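PA0821 (Pseudomonas aeruginosa, PDB 7DRG) probably acts as an immunity protein (antitoxin) that neutralises a putative VRR-NUC domain effector of the type VI secretion system. Local coordinates at residues A9-Q14 and A202-G207. Residues are numbered along the deposited sequence; the frame is centred on the assembly and turned at random.
Sequences AELAKQ and AARMPG
The guanidinium group of Arg-204 meets two backbone carbonyls, that of Leu-11 in the last turn of helix 4-13 and that of Gln-14 in the chain just beyond it, a worked example of how a side chain can donate to carbonyls near a helix end, where the last helical carbonyls generally lack main-chain donors from a following turn. The arginine comes from the last turn of another helix, 191-204, in the part of the chain assigned to the VRR-NUC immunity family. With nearest CA atoms, those of Gln-14 and Arg-204, 9.2 Å apart, the backbones stand well clear of each other, and one long side chain bridges them. Its CG lies beside the backbone N and anti to the carbonyl carbon (chi1 -52°), and a bend at chi3 turns the head group toward helix 4-13.

A single nitrogen serves both carbonyls. NH2 of Arg-204 donates to O of Leu-11 at 2.7 Å, nearly straight at 169°, meeting a lone pair in the carbonyl plane. The same nitrogen reaches O of Gln-14 at 2.8 Å, a weak bond bent to 120°. Both oxygens lie at the guanidinium edge, whereas the Leu-11 side chain crosses that of Arg-204 at about a right angle and sets CD2 over one face, 3.7 Å from NH2 and shifted toward the rim.

Further bonds limit rotation of the head group: NE of Arg-204 donates to O of Pro-15, and NH1 bonds OG of Ser-197 of the second subunit. The positive charge probably also complements the negative end of the helix dipole. Helix 4-13 is thus tied to helix 191-204. Leu-11 packs against Phe-200 and Met-201 of its own chain, and Ser-197 of the second subunit packs on it too; CB of Leu-11 lies 3.8 Å from NH2 of Arg-204.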
ATOM      1  N   ALA B   9       8.239  -8.926   2.865  1.00 43.57           N
ATOM      2  CA  ALA B   9       7.670 -10.021   3.643  1.00 43.62           C
ATOM      3  C   ALA B   9       6.838  -9.495   4.805  1.00 48.53           C
ATOM      4  O   ALA B   9       5.741 -10.002   5.069  1.00 49.13           O
ATOM      5  CB  ALA B   9       8.784 -10.940   4.147  1.00 43.68           C
ATOM      6  N   GLU B  10       7.333  -8.470   5.503  1.00 47.23           N
ATOM      7  CA  GLU B  10       6.583  -7.920   6.629  1.00 47.23           C
ATOM      8  C   GLU B  10       5.275  -7.287   6.166  1.00 42.74           C
ATOM      9  O   GLU B  10       4.233  -7.451   6.815  1.00 44.12           O
ATOM     10  CB  GLU B  10       7.431  -6.896   7.385  1.00 48.54           C
ATOM     11  CG  GLU B  10       6.767  -6.405   8.661  1.00 54.45           C
ATOM     12  CD  GLU B  10       7.562  -5.331   9.381  1.00 61.24           C
ATOM     13  OE1 GLU B  10       7.018  -4.761  10.354  1.00 54.32           O
ATOM     14  OE2 GLU B  10       8.714  -5.053   8.976  1.00 64.14           O
ATOM     15  N   LEU B  11       5.310  -6.560   5.046  1.00 37.02           N
ATOM     16  CA  LEU B  11       4.108  -5.897   4.548  1.00 39.71           C
ATOM     17  C   LEU B  11       3.056  -6.892   4.075  1.00 44.30           C
ATOM     18  O   LEU B  11       1.854  -6.622   4.186  1.00 50.66           O
ATOM     19  CB  LEU B  11       4.476  -4.938   3.417  1.00 39.54           C
ATOM     20  CG  LEU B  11       5.291  -3.728   3.860  1.00 35.21           C
ATOM     21  CD1 LEU B  11       5.845  -2.986   2.654  1.00 35.94           C
ATOM     22  CD2 LEU B  11       4.437  -2.809   4.714  1.00 33.66           C
ATOM     23  N   ALA B  12       3.479  -8.043   3.548  1.00 45.93           N
ATOM     24  CA  ALA B  12       2.519  -9.011   3.036  1.00 47.86           C
ATOM     25  C   ALA B  12       1.667  -9.629   4.136  1.00 51.59           C
ATOM     26  O   ALA B  12       0.566 -10.109   3.847  1.00 51.40           O
ATOM     27  CB  ALA B  12       3.240 -10.117   2.263  1.00 45.58           C
ATOM     28  N   LYS B  13       2.136  -9.620   5.387  1.00 49.33           N
ATOM     29  CA  LYS B  13       1.484 -10.398   6.434  1.00 52.79           C
ATOM     30  C   LYS B  13       0.828  -9.580   7.539  1.00 50.64           C
ATOM     31  O   LYS B  13       0.007 -10.134   8.277  1.00 49.18           O
ATOM     32  CB  LYS B  13       2.484 -11.374   7.070  1.00 52.82           C
ATOM     33  CG  LYS B  13       2.822 -12.568   6.184  1.00 65.81           C
ATOM     34  CD  LYS B  13       4.024 -13.327   6.721  1.00 65.79           C
ATOM     35  CE  LYS B  13       5.200 -12.394   6.940  1.00 73.61           C
ATOM     36  NZ  LYS B  13       6.439 -13.121   7.328  1.00 80.46           N
ATOM     37  N   GLN B  14       1.152  -8.302   7.682  1.00 46.91           N
ATOM     38  CA  GLN B  14       0.410  -7.491   8.630  1.00 49.78           C
ATOM     39  C   GLN B  14       0.230  -6.095   8.057  1.00 47.84           C
ATOM     40  O   GLN B  14       1.085  -5.617   7.298  1.00 45.38           O
ATOM     41  CB  GLN B  14       1.112  -7.419   9.996  1.00 55.95           C
ATOM     42  CG  GLN B  14       2.397  -6.632  10.006  1.00 60.87           C
ATOM     43  CD  GLN B  14       3.064  -6.563  11.377  1.00 65.77           C
ATOM     44  OE1 GLN B  14       2.770  -7.340  12.283  1.00 69.20           O
ATOM     45  NE2 GLN B  14       3.969  -5.601  11.528  1.00 61.87           N
ATOM     46  N   ALA B 202      -2.338   4.215   5.003  1.00 25.68           N
ATOM     47  CA  ALA B 202      -3.752   4.564   5.113  1.00 26.58           C
ATOM     48  C   ALA B 202      -4.624   3.603   4.320  1.00 30.30           C
ATOM     49  O   ALA B 202      -5.708   3.217   4.772  1.00 29.63           O
ATOM     50  CB  ALA B 202      -3.976   5.994   4.631  1.00 31.52           C
ATOM     51  N   ALA B 203      -4.167   3.208   3.129  1.00 31.00           N
ATOM     52  CA  ALA B 203      -4.944   2.299   2.299  1.00 31.66           C
ATOM     53  C   ALA B 203      -5.085   0.916   2.926  1.00 31.11           C
ATOM     54  O   ALA B 203      -6.023   0.192   2.583  1.00 33.26           O
ATOM     55  CB  ALA B 203      -4.307   2.197   0.912  1.00 32.43           C
ATOM     56  N   ARG B 204      -4.196   0.548   3.849  1.00 28.26           N
ATOM     57  CA  ARG B 204      -4.209  -0.761   4.492  1.00 28.91           C
ATOM     58  C   ARG B 204      -4.824  -0.759   5.884  1.00 29.34           C
ATOM     59  O   ARG B 204      -5.242  -1.820   6.361  1.00 33.16           O
ATOM     60  CB  ARG B 204      -2.780  -1.299   4.600  1.00 34.95           C
ATOM     61  CG  ARG B 204      -2.020  -1.274   3.289  1.00 31.62           C
ATOM     62  CD  ARG B 204      -0.532  -1.100   3.534  1.00 30.55           C
ATOM     63  NE  ARG B 204       0.004  -2.131   4.417  1.00 29.65           N
ATOM     64  CZ  ARG B 204       0.522  -3.280   3.990  1.00 38.01           C
ATOM     65  NH1 ARG B 204       0.565  -3.546   2.689  1.00 36.49           N
ATOM     66  NH2 ARG B 204       0.996  -4.163   4.858  1.00 38.65           N
HETATM   67  N   MSE B 205      -4.858   0.389   6.550  1.00 22.18           N
HETATM   68  CA  MSE B 205      -5.274   0.473   7.946  1.00 22.08           C
HETATM   69  C   MSE B 205      -6.410   1.482   8.096  1.00 23.86           C
HETATM   70  O   MSE B 205      -6.159   2.662   8.316  1.00 21.05           O
HETATM   71  CB  MSE B 205      -4.095   0.883   8.843  1.00 24.33           C
HETATM   72  CG  MSE B 205      -2.833   0.009   8.742  1.00 28.10           C
HETATM   73 SE   MSE B 205      -1.286   1.008   9.438  1.00 41.45          SE
HETATM   74  CE  MSE B 205      -1.883   2.665   8.791  1.00 65.44           C
ATOM     75  N   PRO B 206      -7.658   1.020   7.981  1.00 23.97           N
ATOM     76  CA  PRO B 206      -8.789   1.960   8.026  1.00 18.81           C
ATOM     77  C   PRO B 206      -8.937   2.687   9.345  1.00 19.79           C
ATOM     78  O   PRO B 206      -9.595   3.734   9.374  1.00 22.95           O
ATOM     79  CB  PRO B 206     -10.006   1.066   7.749  1.00 22.72           C
ATOM     80  CG  PRO B 206      -9.427  -0.096   6.971  1.00 22.88           C
ATOM     81  CD  PRO B 206      -8.088  -0.340   7.611  1.00 27.25           C
ATOM     82  N   GLY B 207      -8.373   2.163  10.436  1.00 20.22           N
ATOM     83  CA  GLY B 207      -8.440   2.842  11.717  1.00 19.61           C
ATOM     84  C   GLY B 207      -7.383   3.899  11.939  1.00 23.23           C
ATOM     85  O   GLY B 207      -7.324   4.509  13.009  1.00 21.86           O
TER